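Long-range contacts in TRAP dicarboxylate transporter, DctP subunit (Ochrobactrum anthropi, PDB 4P47), which probably binds a small organic acid such as a dicarboxylate in the periplasm and delivers it to a TRAP-type membrane transporter: residues E49-L54 with Q262-A267; M90-A95 with Q240-S245; A107-F112 with R234-P239; D121-G126 with A329-V334; A145-G150 with E266-Q271. One frame throughout, in Å; residues are numbered along the deposited sequence.

Contact 1 of 5, residues E49-L54 with Q262-A267; sequences EKFAEL and QAAVEA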
# COMPACT_ATOMS: atom_id res chain seq x y z
N GLU A 49 -1.46 15.95 -7.59
CA GLU A 49 -1.45 17.38 -7.88
C GLU A 49 -0.03 17.92 -7.99
O GLU A 49 0.28 18.72 -8.87
CB GLU A 49 -2.22 18.15 -6.79
CG GLU A 49 -3.71 17.88 -6.85
CD GLU A 49 -4.46 18.30 -5.60
OE1 GLU A 49 -3.83 18.53 -4.56
OE2 GLU A 49 -5.70 18.39 -5.68
N LYS A 50 0.85 17.46 -7.11
CA LYS A 50 2.26 17.82 -7.19
C LYS A 50 2.87 17.33 -8.50
O LYS A 50 3.58 18.08 -9.19
CB LYS A 50 3.04 17.29 -5.99
CG LYS A 50 4.55 17.58 -6.01
CD LYS A 50 4.90 19.05 -5.99
CE LYS A 50 4.41 19.71 -4.76
NZ LYS A 50 4.98 21.10 -4.72
N PHE A 51 2.61 16.07 -8.84
CA PHE A 51 3.06 15.50 -10.11
C PHE A 51 2.61 16.37 -11.29
O PHE A 51 3.41 16.73 -12.16
CB PHE A 51 2.55 14.06 -10.24
CG PHE A 51 2.83 13.45 -11.59
CD1 PHE A 51 4.09 12.92 -11.89
CD2 PHE A 51 1.87 13.43 -12.58
CE1 PHE A 51 4.36 12.38 -13.13
CE2 PHE A 51 2.14 12.89 -13.81
CZ PHE A 51 3.40 12.35 -14.08
N ALA A 52 1.32 16.68 -11.33
CA ALA A 52 0.77 17.47 -12.44
C ALA A 52 1.46 18.83 -12.55
O ALA A 52 1.76 19.30 -13.64
CB ALA A 52 -0.74 17.65 -12.26
N GLU A 53 1.69 19.48 -11.42
CA GLU A 53 2.31 20.79 -11.42
C GLU A 53 3.75 20.74 -11.89
O GLU A 53 4.21 21.60 -12.65
CB GLU A 53 2.22 21.42 -10.04
CG GLU A 53 2.92 22.77 -9.92
CD GLU A 53 2.39 23.86 -10.88
OE1 GLU A 53 1.20 23.81 -11.29
OE2 GLU A 53 3.16 24.79 -11.24
N LEU A 54 4.47 19.72 -11.45
CA LEU A 54 5.85 19.54 -11.88
C LEU A 54 5.94 19.27 -13.37
O LEU A 54 6.81 19.78 -14.06
CB LEU A 54 6.52 18.42 -11.08
CG LEU A 54 6.72 18.72 -9.60
CD1 LEU A 54 7.25 17.46 -8.90
CD2 LEU A 54 7.66 19.90 -9.42
N GLN A 262 11.13 12.45 -13.85
CA GLN A 262 11.58 13.39 -12.83
C GLN A 262 10.42 13.77 -11.91
O GLN A 262 10.56 13.82 -10.68
CB GLN A 262 12.16 14.66 -13.46
CG GLN A 262 13.47 14.43 -14.19
CD GLN A 262 13.84 15.57 -15.10
OE1 GLN A 262 13.28 16.66 -15.01
NE2 GLN A 262 14.80 15.33 -15.97
N ALA A 263 9.28 14.07 -12.52
CA ALA A 263 8.12 14.49 -11.75
C ALA A 263 7.60 13.35 -10.87
O ALA A 263 7.18 13.58 -9.73
CB ALA A 263 7.03 14.99 -12.69
N ALA A 264 7.63 12.12 -11.38
CA ALA A 264 7.14 11.00 -10.58
C ALA A 264 7.97 10.78 -9.33
O ALA A 264 7.43 10.51 -8.25
CB ALA A 264 7.12 9.74 -11.41
N VAL A 265 9.29 10.88 -9.44
CA VAL A 265 10.14 10.61 -8.27
C VAL A 265 10.19 11.80 -7.32
O VAL A 265 10.26 11.61 -6.11
CB VAL A 265 11.58 10.14 -8.66
CG1 VAL A 265 11.51 8.84 -9.43
CG2 VAL A 265 12.35 11.19 -9.42
N GLU A 266 10.13 13.04 -7.84
CA GLU A 266 10.05 14.19 -6.98
C GLU A 266 8.70 14.18 -6.24
O GLU A 266 8.64 14.40 -5.03
CB GLU A 266 10.26 15.49 -7.77
CG GLU A 266 10.27 16.73 -6.88
CD GLU A 266 10.51 18.04 -7.61
OE1 GLU A 266 10.81 18.02 -8.82
OE2 GLU A 266 10.36 19.08 -6.94
N ALA A 267 7.60 13.88 -6.95
CA ALA A 267 6.30 13.82 -6.31
C ALA A 267 6.24 12.70 -5.27
O ALA A 267 5.59 12.84 -4.25
CB ALA A 267 5.19 13.67 -7.32
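In this periplasmic binding protein of the TRAP (DctP) family, helix 43-58 packs against the long helix 254-288, in part a predicted coiled coil. The two run nearly antiparallel, their N-to-C directions 143° apart, and the segment axes approach to 8.7 Å, a close spacing that fits the small residues Ala263, Ala264 and Ala267 on the long helix. Across this alanine surface lies Phe51. Its CG stands anti to the backbone N (chi1 173°), which carries the ring alongside the partner helix so that it meets it with an edge: CD1 lies 3.7 Å from Ala263 CB, and the backbone N of Ala264 sits in the ring plane. Nearer the backbone, Phe51 CB rests 4.0 Å from Ala267 CB. The ring also meets Phe34 and reaches Val65, so it ties both helices to the adjoining sheet. An alanine in place of Phe51 would remove the ring edge packed on Ala263 and Ala264, and would probably loosen helix 43-58 from both the long helix and the sheet. Leu54 closes the other flank, laying CB 3.8 Å from Ala263 CB. Lys50 lays CG against Ala267, then leads its amine away from segment 262-267 to a cation-pi contact with Tyr270, further along the same helix. At the margin Glu266, extended beyond CG, crosses Leu54 obliquely, and Leu54 CD1 touches the carboxylate carbon CD of Glu266 at 3.6 Å.

Contact 2 of 5, residues M90-A95 with Q240-S245; sequences MTVMNA and QIVMIS
Met90 holds CG beside its backbone N (chi1 -77°) and bends at chi3, 65°, which folds its methyl CE back to within 3.5 Å of Val242 CG1; its CG meanwhile lies against Ile244. Val92 sets CG2 anti to its own N and so brings it to 3.7 Å from Val242 CG2. These residues share one face of the sheet. On the other, Met93 and Met243 cross at about a right angle, both bent at chi3, and meet methyl to methyl, with Thr91 CG2 alongside; the hydroxyl of Thr91 is bonded to Ala35 O. The backbones form an antiparallel pair, strand 90-94 against strand 229-245, in the central sheet of the solute-binding fold. Thr91 with Met243 and Met93 with Ile241 are the hydrogen-bonded pairs. The straightest of their bonds, Met243 N to Thr91 O at 2.9 Å, runs nearly along the C=O axis. Where strand 90-94 ends, the side chains of Asn94 and Gln240 diverge at their CB atoms, yet their amides meet again, planes 68° apart. Gln240 NE2 gives a nearly linear bond of 2.9 Å to Asn94 OD1 from above the carbonyl plane, while Gln240 OE1 accepts from Gln44 NE2.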
# COMPACT_ATOMS: atom_id res chain seq x y z
N MET A 90 -2.44 7.23 -17.30
CA MET A 90 -1.75 7.01 -16.02
C MET A 90 -2.70 6.63 -14.90
O MET A 90 -3.86 7.01 -14.90
CB MET A 90 -0.97 8.26 -15.57
CG MET A 90 0.34 8.47 -16.32
SD MET A 90 1.37 9.83 -15.69
CE MET A 90 1.76 9.13 -14.07
N THR A 91 -2.18 5.89 -13.93
CA THR A 91 -2.91 5.64 -12.71
C THR A 91 -1.92 5.37 -11.59
O THR A 91 -0.71 5.15 -11.83
CB THR A 91 -3.90 4.48 -12.87
OG1 THR A 91 -4.82 4.46 -11.77
CG2 THR A 91 -3.19 3.15 -12.92
N VAL A 92 -2.42 5.41 -10.37
CA VAL A 92 -1.68 5.00 -9.19
C VAL A 92 -2.60 4.13 -8.33
O VAL A 92 -3.77 4.45 -8.15
CB VAL A 92 -1.11 6.24 -8.42
CG1 VAL A 92 -2.23 7.23 -8.04
CG2 VAL A 92 -0.31 5.79 -7.22
N MET A 93 -2.09 3.00 -7.86
CA MET A 93 -2.93 2.08 -7.07
C MET A 93 -2.05 1.17 -6.25
O MET A 93 -0.86 1.07 -6.49
CB MET A 93 -3.81 1.20 -7.97
CG MET A 93 -3.00 0.22 -8.81
SD MET A 93 -4.02 -0.78 -9.93
CE MET A 93 -4.42 0.48 -11.10
N ASN A 94 -2.65 0.49 -5.28
CA ASN A 94 -1.91 -0.47 -4.47
C ASN A 94 -1.21 -1.48 -5.37
O ASN A 94 -1.84 -2.11 -6.24
CB ASN A 94 -2.85 -1.17 -3.48
CG ASN A 94 -3.27 -0.27 -2.33
OD1 ASN A 94 -2.77 0.82 -2.14
ND2 ASN A 94 -4.24 -0.74 -1.56
N ALA A 95 0.08 -1.68 -5.14
CA ALA A 95 0.86 -2.50 -6.05
C ALA A 95 0.48 -3.98 -6.02
O ALA A 95 0.68 -4.69 -7.00
CB ALA A 95 2.34 -2.33 -5.78
N GLN A 240 1.93 2.03 -3.19
CA GLN A 240 1.24 2.23 -4.44
C GLN A 240 2.24 2.31 -5.56
O GLN A 240 3.41 2.70 -5.34
CB GLN A 240 0.36 3.45 -4.40
CG GLN A 240 -0.66 3.34 -3.28
CD GLN A 240 -1.92 4.05 -3.59
OE1 GLN A 240 -1.91 5.19 -4.08
NE2 GLN A 240 -3.04 3.41 -3.30
N ILE A 241 1.86 1.87 -6.74
CA ILE A 241 2.73 2.02 -7.90
C ILE A 241 2.07 3.00 -8.86
O ILE A 241 0.86 2.92 -9.17
CB ILE A 241 3.06 0.67 -8.56
CG1 ILE A 241 4.03 0.87 -9.72
CG2 ILE A 241 1.79 -0.05 -9.00
CD1 ILE A 241 4.61 -0.43 -10.24
N VAL A 242 2.87 3.96 -9.33
CA VAL A 242 2.46 4.89 -10.36
C VAL A 242 2.87 4.31 -11.70
O VAL A 242 4.05 3.96 -11.90
CB VAL A 242 3.17 6.25 -10.17
CG1 VAL A 242 2.75 7.24 -11.26
CG2 VAL A 242 2.88 6.83 -8.77
N MET A 243 1.90 4.17 -12.60
CA MET A 243 2.10 3.54 -13.89
C MET A 243 1.62 4.41 -15.02
O MET A 243 0.72 5.26 -14.87
CB MET A 243 1.33 2.23 -13.95
CG MET A 243 1.87 1.16 -13.02
SD MET A 243 0.85 -0.34 -12.88
CE MET A 243 -0.64 0.35 -12.12
N ILE A 244 2.22 4.17 -16.18
CA ILE A 244 1.80 4.80 -17.41
C ILE A 244 1.62 3.71 -18.49
O ILE A 244 2.33 2.71 -18.50
CB ILE A 244 2.81 5.93 -17.79
CG1 ILE A 244 2.31 6.74 -18.99
CG2 ILE A 244 4.22 5.39 -18.05
CD1 ILE A 244 3.00 8.07 -19.10
N SER A 245 0.63 3.92 -19.35
CA SER A 245 0.33 2.99 -20.44
C SER A 245 1.54 2.84 -21.37
O SER A 245 2.09 3.83 -21.84
CB SER A 245 -0.88 3.51 -21.22
OG SER A 245 -1.07 2.82 -22.45

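Contact 3 of 5, residues A107-F112 with R234-P239; sequences AVDLPF and RHQYNP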
# COMPACT_ATOMS: atom_id res chain seq x y z
N ALA A 107 4.47 -10.40 -3.80
CA ALA A 107 5.46 -10.23 -2.75
C ALA A 107 5.17 -8.99 -1.88
O ALA A 107 5.48 -8.98 -0.70
CB ALA A 107 6.89 -10.15 -3.33
N VAL A 108 4.59 -7.93 -2.46
CA VAL A 108 4.38 -6.71 -1.67
C VAL A 108 3.27 -6.87 -0.64
O VAL A 108 3.16 -6.06 0.27
CB VAL A 108 4.11 -5.45 -2.52
CG1 VAL A 108 5.21 -5.24 -3.56
CG2 VAL A 108 2.73 -5.46 -3.17
N ASP A 109 2.46 -7.91 -0.78
CA ASP A 109 1.43 -8.22 0.20
C ASP A 109 1.89 -9.17 1.32
O ASP A 109 1.13 -9.46 2.23
CB ASP A 109 0.22 -8.86 -0.50
CG ASP A 109 -0.61 -7.86 -1.29
OD1 ASP A 109 -0.58 -6.65 -0.98
OD2 ASP A 109 -1.36 -8.30 -2.17
N LEU A 110 3.13 -9.66 1.28
CA LEU A 110 3.59 -10.59 2.31
C LEU A 110 3.64 -9.90 3.67
O LEU A 110 3.87 -8.71 3.76
CB LEU A 110 4.97 -11.18 1.93
CG LEU A 110 4.99 -12.06 0.68
CD1 LEU A 110 6.43 -12.38 0.28
CD2 LEU A 110 4.18 -13.35 0.84
N PRO A 111 3.39 -10.67 4.73
CA PRO A 111 3.28 -10.02 6.04
C PRO A 111 4.55 -9.60 6.77
O PRO A 111 5.63 -10.21 6.65
CB PRO A 111 2.50 -11.04 6.89
CG PRO A 111 2.62 -12.33 6.17
CD PRO A 111 2.92 -12.06 4.71
N PHE A 112 4.39 -8.54 7.56
CA PHE A 112 5.41 -8.05 8.48
C PHE A 112 6.75 -7.73 7.81
O PHE A 112 7.82 -7.88 8.42
CB PHE A 112 5.62 -9.04 9.64
CG PHE A 112 4.36 -9.35 10.40
CD1 PHE A 112 3.76 -8.40 11.22
CD2 PHE A 112 3.77 -10.60 10.31
CE1 PHE A 112 2.61 -8.69 11.92
CE2 PHE A 112 2.61 -10.89 11.03
CZ PHE A 112 2.03 -9.92 11.83
N ARG A 234 0.93 -3.51 11.87
CA ARG A 234 1.69 -3.36 10.64
C ARG A 234 1.85 -4.72 9.93
O ARG A 234 2.90 -5.06 9.39
CB ARG A 234 3.04 -2.67 10.89
CG ARG A 234 2.88 -1.26 11.44
CD ARG A 234 4.18 -0.48 11.40
NE ARG A 234 3.99 0.85 11.97
CZ ARG A 234 4.18 1.16 13.24
NH1 ARG A 234 4.60 0.26 14.11
NH2 ARG A 234 3.97 2.41 13.66
N HIS A 235 0.78 -5.50 9.91
CA HIS A 235 0.86 -6.86 9.42
C HIS A 235 1.11 -6.91 7.92
O HIS A 235 1.62 -7.91 7.44
CB HIS A 235 -0.36 -7.70 9.81
CG HIS A 235 -1.67 -7.10 9.40
ND1 HIS A 235 -2.37 -6.26 10.23
CD2 HIS A 235 -2.38 -7.20 8.25
CE1 HIS A 235 -3.47 -5.87 9.61
NE2 HIS A 235 -3.50 -6.41 8.41
N GLN A 236 0.69 -5.87 7.21
CA GLN A 236 1.06 -5.69 5.82
C GLN A 236 1.31 -4.21 5.59
O GLN A 236 0.92 -3.38 6.40
CB GLN A 236 -0.06 -6.14 4.89
CG GLN A 236 -0.29 -7.64 4.88
CD GLN A 236 -1.59 -7.95 4.23
OE1 GLN A 236 -2.68 -7.65 4.77
NE2 GLN A 236 -1.53 -8.53 3.05
N TYR A 237 1.99 -3.90 4.49
CA TYR A 237 2.25 -2.54 4.07
C TYR A 237 1.78 -2.44 2.64
O TYR A 237 2.12 -3.29 1.83
CB TYR A 237 3.73 -2.21 4.12
CG TYR A 237 4.04 -0.81 3.62
CD1 TYR A 237 3.81 0.31 4.42
CD2 TYR A 237 4.57 -0.60 2.36
CE1 TYR A 237 4.09 1.59 3.96
CE2 TYR A 237 4.88 0.68 1.91
CZ TYR A 237 4.63 1.75 2.71
OH TYR A 237 4.95 3.02 2.24
N ASN A 238 1.01 -1.40 2.33
CA ASN A 238 0.51 -1.15 0.98
C ASN A 238 1.29 -0.00 0.30
O ASN A 238 0.99 1.17 0.53
CB ASN A 238 -1.00 -0.76 0.98
CG ASN A 238 -1.96 -1.88 1.41
OD1 ASN A 238 -3.05 -1.60 1.93
ND2 ASN A 238 -1.60 -3.11 1.14
N PRO A 239 2.27 -0.35 -0.54
CA PRO A 239 2.86 0.66 -1.42
C PRO A 239 1.94 0.84 -2.60
O PRO A 239 1.24 -0.11 -2.97
CB PRO A 239 4.17 0.01 -1.87
CG PRO A 239 3.94 -1.44 -1.79
CD PRO A 239 2.84 -1.68 -0.79
O HOH W 1 3.08 -6.17 3.08
O HOH W 2 0.64 -4.44 -0.26
O HOH W 3 -2.87 -5.65 0.45
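Direct hydrogen bonds fasten the loop 107-112 to strand 229-245, which in this binding-protein fold runs on from one part of the mixed sheet to another. Gln236 NE2 donates to Asp109 O over 2.9 Å, lying in the carbonyl plane on a lone pair, with the acceptor nearly in the plane of its own amide. Phe112 N donates to His235 O at 2.8 Å but comes from well above that carbonyl plane. The same oxygen also receives a CA-H contact from Pro111, with CA to O at 3.0 Å.

Waters supply the second kind of link. One accepts from Tyr237 N, 2.9 Å away, and lies within bonding distance of both Val108 O and Leu110 O, in place of direct backbone pairing. Two more bridge Asp109 OD1 to Asn238 ND2, whose side-chain oxygen OD1 is itself bonded to Arg152.

Apolar contact comes from Phe112 and Val108. Phe112 CE1 rests 3.8 Å from His235 CB, with His235 O over one face of the ring near its rim, and Val108 CB meets Pro239 CG at 4.1 Å. The imidazole turns elsewhere, to Thr233 and Glu212.

Thus the loop is attached by directional bonds, waters and apolar contact. The bonds at Phe112 N and Gln236 NE2 fix its position, whereas around Asp109 the waters carry the link; the carboxylate oxygen OD1 meets two waters, at least one placed to donate to it, consistent with a charged form.

Contact 4 of 5, residues D121-G126 with A329-V334; sequences DKVMDG and AELKKV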
# COMPACT_ATOMS: atom_id res chain seq x y z
N ASP A 121 10.58 2.54 2.16
CA ASP A 121 11.15 3.31 1.06
C ASP A 121 12.45 2.69 0.58
O ASP A 121 12.71 2.64 -0.62
CB ASP A 121 11.47 4.75 1.51
CG ASP A 121 10.25 5.55 1.88
OD1 ASP A 121 9.11 5.10 1.63
OD2 ASP A 121 10.45 6.67 2.42
N LYS A 122 13.29 2.28 1.52
CA LYS A 122 14.60 1.71 1.18
C LYS A 122 14.40 0.49 0.28
O LYS A 122 15.08 0.33 -0.73
CB LYS A 122 15.37 1.28 2.44
CG LYS A 122 15.94 2.41 3.28
CD LYS A 122 16.39 1.87 4.65
CE LYS A 122 17.57 2.65 5.21
NZ LYS A 122 17.85 2.28 6.63
N VAL A 123 13.48 -0.37 0.67
CA VAL A 123 13.28 -1.62 -0.05
C VAL A 123 12.51 -1.39 -1.35
O VAL A 123 12.87 -1.92 -2.40
CB VAL A 123 12.64 -2.69 0.85
CG1 VAL A 123 12.38 -3.97 0.08
CG2 VAL A 123 13.54 -2.98 2.04
N MET A 124 11.46 -0.57 -1.34
CA MET A 124 10.70 -0.36 -2.58
C MET A 124 11.50 0.40 -3.64
O MET A 124 11.36 0.16 -4.85
CB MET A 124 9.38 0.36 -2.34
CG MET A 124 8.42 -0.38 -1.43
SD MET A 124 8.10 -2.11 -1.89
CE MET A 124 7.48 -1.92 -3.56
N ASP A 125 12.33 1.34 -3.21
CA ASP A 125 13.10 2.17 -4.14
C ASP A 125 14.39 1.50 -4.59
O ASP A 125 15.04 1.98 -5.52
CB ASP A 125 13.42 3.55 -3.53
CG ASP A 125 12.17 4.37 -3.25
OD1 ASP A 125 11.05 3.99 -3.71
OD2 ASP A 125 12.31 5.39 -2.54
N GLY A 126 14.73 0.39 -3.96
CA GLY A 126 15.92 -0.38 -4.30
C GLY A 126 15.64 -1.53 -5.24
O GLY A 126 14.63 -1.56 -5.94
N ALA A 329 16.89 -10.91 1.74
CA ALA A 329 18.20 -10.27 1.95
C ALA A 329 18.08 -8.77 2.26
O ALA A 329 18.72 -8.26 3.20
CB ALA A 329 19.08 -10.49 0.71
N GLU A 330 17.27 -8.06 1.49
CA GLU A 330 17.05 -6.64 1.73
C GLU A 330 16.46 -6.42 3.14
O GLU A 330 16.84 -5.48 3.82
CB GLU A 330 16.15 -6.04 0.65
CG GLU A 330 16.74 -6.07 -0.78
CD GLU A 330 17.90 -5.11 -0.99
OE1 GLU A 330 18.10 -4.23 -0.13
OE2 GLU A 330 18.60 -5.25 -2.02
N LEU A 331 15.55 -7.30 3.57
CA LEU A 331 14.94 -7.18 4.90
C LEU A 331 15.93 -7.45 6.04
O LEU A 331 15.89 -6.77 7.06
CB LEU A 331 13.72 -8.10 5.02
CG LEU A 331 12.60 -7.75 4.03
CD1 LEU A 331 11.51 -8.79 4.10
CD2 LEU A 331 12.05 -6.36 4.31
N LYS A 332 16.80 -8.44 5.88
CA LYS A 332 17.84 -8.67 6.89
C LYS A 332 18.73 -7.44 7.03
O LYS A 332 19.06 -7.02 8.15
CB LYS A 332 18.68 -9.90 6.54
CG LYS A 332 18.02 -11.22 6.90
CD LYS A 332 18.95 -12.40 6.67
CE LYS A 332 18.19 -13.72 6.70
NZ LYS A 332 17.27 -13.86 5.53
N LYS A 333 19.10 -6.84 5.90
CA LYS A 333 19.91 -5.63 5.90
C LYS A 333 19.23 -4.49 6.65
O LYS A 333 19.82 -3.86 7.53
CB LYS A 333 20.22 -5.20 4.45
CG LYS A 333 21.04 -3.91 4.38
CD LYS A 333 21.10 -3.37 2.96
CE LYS A 333 19.78 -2.74 2.55
NZ LYS A 333 19.98 -1.73 1.47
N VAL A 334 17.98 -4.20 6.32
CA VAL A 334 17.35 -3.03 6.90
C VAL A 334 17.04 -3.26 8.38
O VAL A 334 17.08 -2.32 9.18
CB VAL A 334 16.08 -2.58 6.13
CG1 VAL A 334 16.42 -2.29 4.68
CG2 VAL A 334 14.97 -3.62 6.24
O HOH W 4 17.00 -1.81 -1.09
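Helix 117-125 and the C-terminal helix 321-336 form a nearly antiparallel helix pair on the flank of this solute-binding protein, with segment axes 10.3 Å apart at their closest and directions 151° apart. Val123 carries the apolar part of the contact. From its CB, which stands beside the partner helix, the two methyls part: CG1 is anti to the backbone N (chi1 177°), while CG2 lies beside that N and does the touching. CG2 meets Val334 CG1 at 4.0 Å, the two valines crossing at about a right angle, and at 4.3 Å it reaches both Leu331 CD2 and Glu330 CB. Phe114 and Phe128 also pack on Val123, so this single residue joins the C-terminal helix to the loop and helix on its own side.

Lys122 runs past Val334 in the opposite direction, its CD 4.2 Å from Val334 CG1. Its amine goes on to salt bridges with Glu118 and Glu337, which probably ease the repulsion from Lys333; Lys122 NZ and Lys333 NZ are 6.9 Å apart. Glu330 folds back at chi2, -71°, and forms a salt bridge within its own helix, OE1 to Lys333 NZ at 3.5 Å. A single water completes the polar margin, donating to Lys122 O at 2.9 Å and to Glu330 OE1 at 2.8 Å.

Contact 5 of 5, residues A145-G150 with E266-Q271; sequences AYWELG and EARDYQ
Strand 145-150 and the segment 266-271 run almost parallel, 17° between their directions and 7.7 Å between their axes. This is a helix laid on the sheet of the binding-protein fold: the long helix 254-288 packed on strand 141-156, with Leu149 and Gly150 facing Asn238 in a classic beta bulge. Gln271 makes the polar grip. Its CG is anti to the backbone N and the chain bends at chi2, -83°, turning the amide onto the backbone of Glu148. OE1 accepts from Glu148 N at 2.9 Å, almost straight, and NE2 returns a bond to Glu148 O at 3.0 Å, so both ends of the amide are fixed. A leucine here would lose both bonds, and would probably leave the buried N and O of Glu148 without that partner and the strand less firmly held. The amide lies almost parallel to the indole of Trp147, planes 10° apart, with Gln271 CB over one face of the ring near its rim. Elsewhere the indole touches the preceding turn of the helix, CZ2 of its six-membered ring 3.8 Å from Ala267 CB and CD1 of its five-membered ring 3.5 Å from Arg268 CB. The carboxylate of Glu148 turns to Tyr237, Arg276 and Ser275. Arg268 bends at chi3 and grips Asp269 side-on, NE and NH2 both on OD1, while its NH1 reaches, at 3.0 Å, a water that also accepts from Tyr146 N.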
# COMPACT_ATOMS: atom_id res chain seq x y z
N ALA A 145 7.25 4.88 -10.34
CA ALA A 145 7.67 5.12 -8.97
C ALA A 145 6.71 4.40 -8.05
O ALA A 145 5.59 4.05 -8.45
CB ALA A 145 7.68 6.62 -8.64
N TYR A 146 7.15 4.18 -6.82
CA TYR A 146 6.28 3.74 -5.75
C TYR A 146 5.97 4.92 -4.83
O TYR A 146 6.87 5.66 -4.44
CB TYR A 146 6.92 2.60 -4.95
CG TYR A 146 7.15 1.35 -5.74
CD1 TYR A 146 6.12 0.46 -5.96
CD2 TYR A 146 8.39 1.05 -6.26
CE1 TYR A 146 6.31 -0.70 -6.69
CE2 TYR A 146 8.59 -0.12 -6.97
CZ TYR A 146 7.55 -0.98 -7.17
OH TYR A 146 7.73 -2.16 -7.89
N TRP A 147 4.69 5.09 -4.53
CA TRP A 147 4.24 6.07 -3.55
C TRP A 147 3.65 5.28 -2.36
O TRP A 147 3.73 4.05 -2.35
CB TRP A 147 3.17 6.98 -4.16
CG TRP A 147 3.63 7.93 -5.25
CD1 TRP A 147 4.86 8.04 -5.81
CD2 TRP A 147 2.80 8.88 -5.90
NE1 TRP A 147 4.86 9.03 -6.76
CE2 TRP A 147 3.59 9.56 -6.84
CE3 TRP A 147 1.44 9.22 -5.78
CZ2 TRP A 147 3.06 10.55 -7.66
CZ3 TRP A 147 0.93 10.21 -6.58
CH2 TRP A 147 1.73 10.85 -7.52
N GLU A 148 3.12 5.97 -1.37
CA GLU A 148 2.63 5.28 -0.17
C GLU A 148 1.13 5.32 -0.05
O GLU A 148 0.53 6.38 -0.19
CB GLU A 148 3.23 5.93 1.07
CG GLU A 148 2.68 5.36 2.39
CD GLU A 148 3.53 5.76 3.58
OE1 GLU A 148 4.48 5.01 3.85
OE2 GLU A 148 3.22 6.79 4.22
N LEU A 149 0.50 4.18 0.25
CA LEU A 149 -0.82 4.19 0.87
C LEU A 149 -0.64 4.11 2.38
O LEU A 149 -0.92 5.06 3.10
CB LEU A 149 -1.72 3.08 0.33
CG LEU A 149 -3.20 3.18 0.67
CD1 LEU A 149 -3.45 2.82 2.12
CD2 LEU A 149 -3.78 4.55 0.38
N GLY A 150 -0.10 3.00 2.87
CA GLY A 150 0.24 2.92 4.28
C GLY A 150 0.23 1.51 4.84
O GLY A 150 -0.04 0.54 4.15
N GLU A 266 10.13 13.04 -7.84
CA GLU A 266 10.05 14.19 -6.98
C GLU A 266 8.70 14.18 -6.24
O GLU A 266 8.64 14.40 -5.03
CB GLU A 266 10.26 15.49 -7.77
CG GLU A 266 10.27 16.73 -6.88
CD GLU A 266 10.51 18.04 -7.61
OE1 GLU A 266 10.81 18.02 -8.82
OE2 GLU A 266 10.36 19.08 -6.94
N ALA A 267 7.60 13.88 -6.95
CA ALA A 267 6.30 13.82 -6.31
C ALA A 267 6.24 12.70 -5.27
O ALA A 267 5.59 12.84 -4.25
CB ALA A 267 5.19 13.67 -7.32
N ARG A 268 6.92 11.60 -5.53
CA ARG A 268 7.00 10.49 -4.59
C ARG A 268 7.46 10.94 -3.22
O ARG A 268 6.82 10.62 -2.21
CB ARG A 268 7.96 9.43 -5.12
CG ARG A 268 8.34 8.35 -4.11
CD ARG A 268 9.48 7.51 -4.62
NE ARG A 268 10.75 8.23 -4.50
CZ ARG A 268 11.88 7.86 -5.07
NH1 ARG A 268 11.95 6.81 -5.85
NH2 ARG A 268 12.97 8.60 -4.86
N ASP A 269 8.58 11.66 -3.16
CA ASP A 269 9.16 12.00 -1.86
C ASP A 269 8.21 12.93 -1.11
O ASP A 269 8.02 12.81 0.11
CB ASP A 269 10.51 12.68 -2.01
CG ASP A 269 11.55 11.80 -2.67
OD1 ASP A 269 11.34 10.57 -2.78
OD2 ASP A 269 12.60 12.37 -3.07
N TYR A 270 7.60 13.84 -1.85
CA TYR A 270 6.64 14.77 -1.28
C TYR A 270 5.38 14.03 -0.80
O TYR A 270 4.87 14.32 0.28
CB TYR A 270 6.28 15.81 -2.36
CG TYR A 270 5.09 16.68 -2.09
CD1 TYR A 270 5.18 17.81 -1.29
CD2 TYR A 270 3.88 16.39 -2.67
CE1 TYR A 270 4.06 18.62 -1.06
CE2 TYR A 270 2.78 17.17 -2.46
CZ TYR A 270 2.87 18.28 -1.66
OH TYR A 270 1.73 19.04 -1.49
N GLN A 271 4.87 13.12 -1.62
CA GLN A 271 3.65 12.39 -1.30
C GLN A 271 3.83 11.58 -0.01
O GLN A 271 2.94 11.51 0.84
CB GLN A 271 3.27 11.45 -2.46
CG GLN A 271 1.91 10.79 -2.30
CD GLN A 271 1.92 9.55 -1.42
OE1 GLN A 271 2.92 8.85 -1.32
NE2 GLN A 271 0.79 9.26 -0.80
O HOH W 5 10.00 4.60 -6.17

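In the fold
The long strand 229-245 is the spine of the arrangement: contacts 2 and 3 lie on successive parts of it, centres about 17 Å apart, and strand 141-156 of contact 5 pairs along its other edge from strand 90-94. Helix 254-288 packs on strand 141-156 and on helix 43-58, sharing Glu266 and Ala267 between contacts 1 and 5, centres about 10 Å apart. Contact 4 lies about 13 Å from contact 3, centre to centre, meeting it through Met124 and contact 5 through Asp125. First segments run in the order 1 to 5, their partners 3, 2, 1, 5, 4, so distant parts of the chain interweave, consistent with the periplasmic binding fold, whose chain passes back and forth between two lobes.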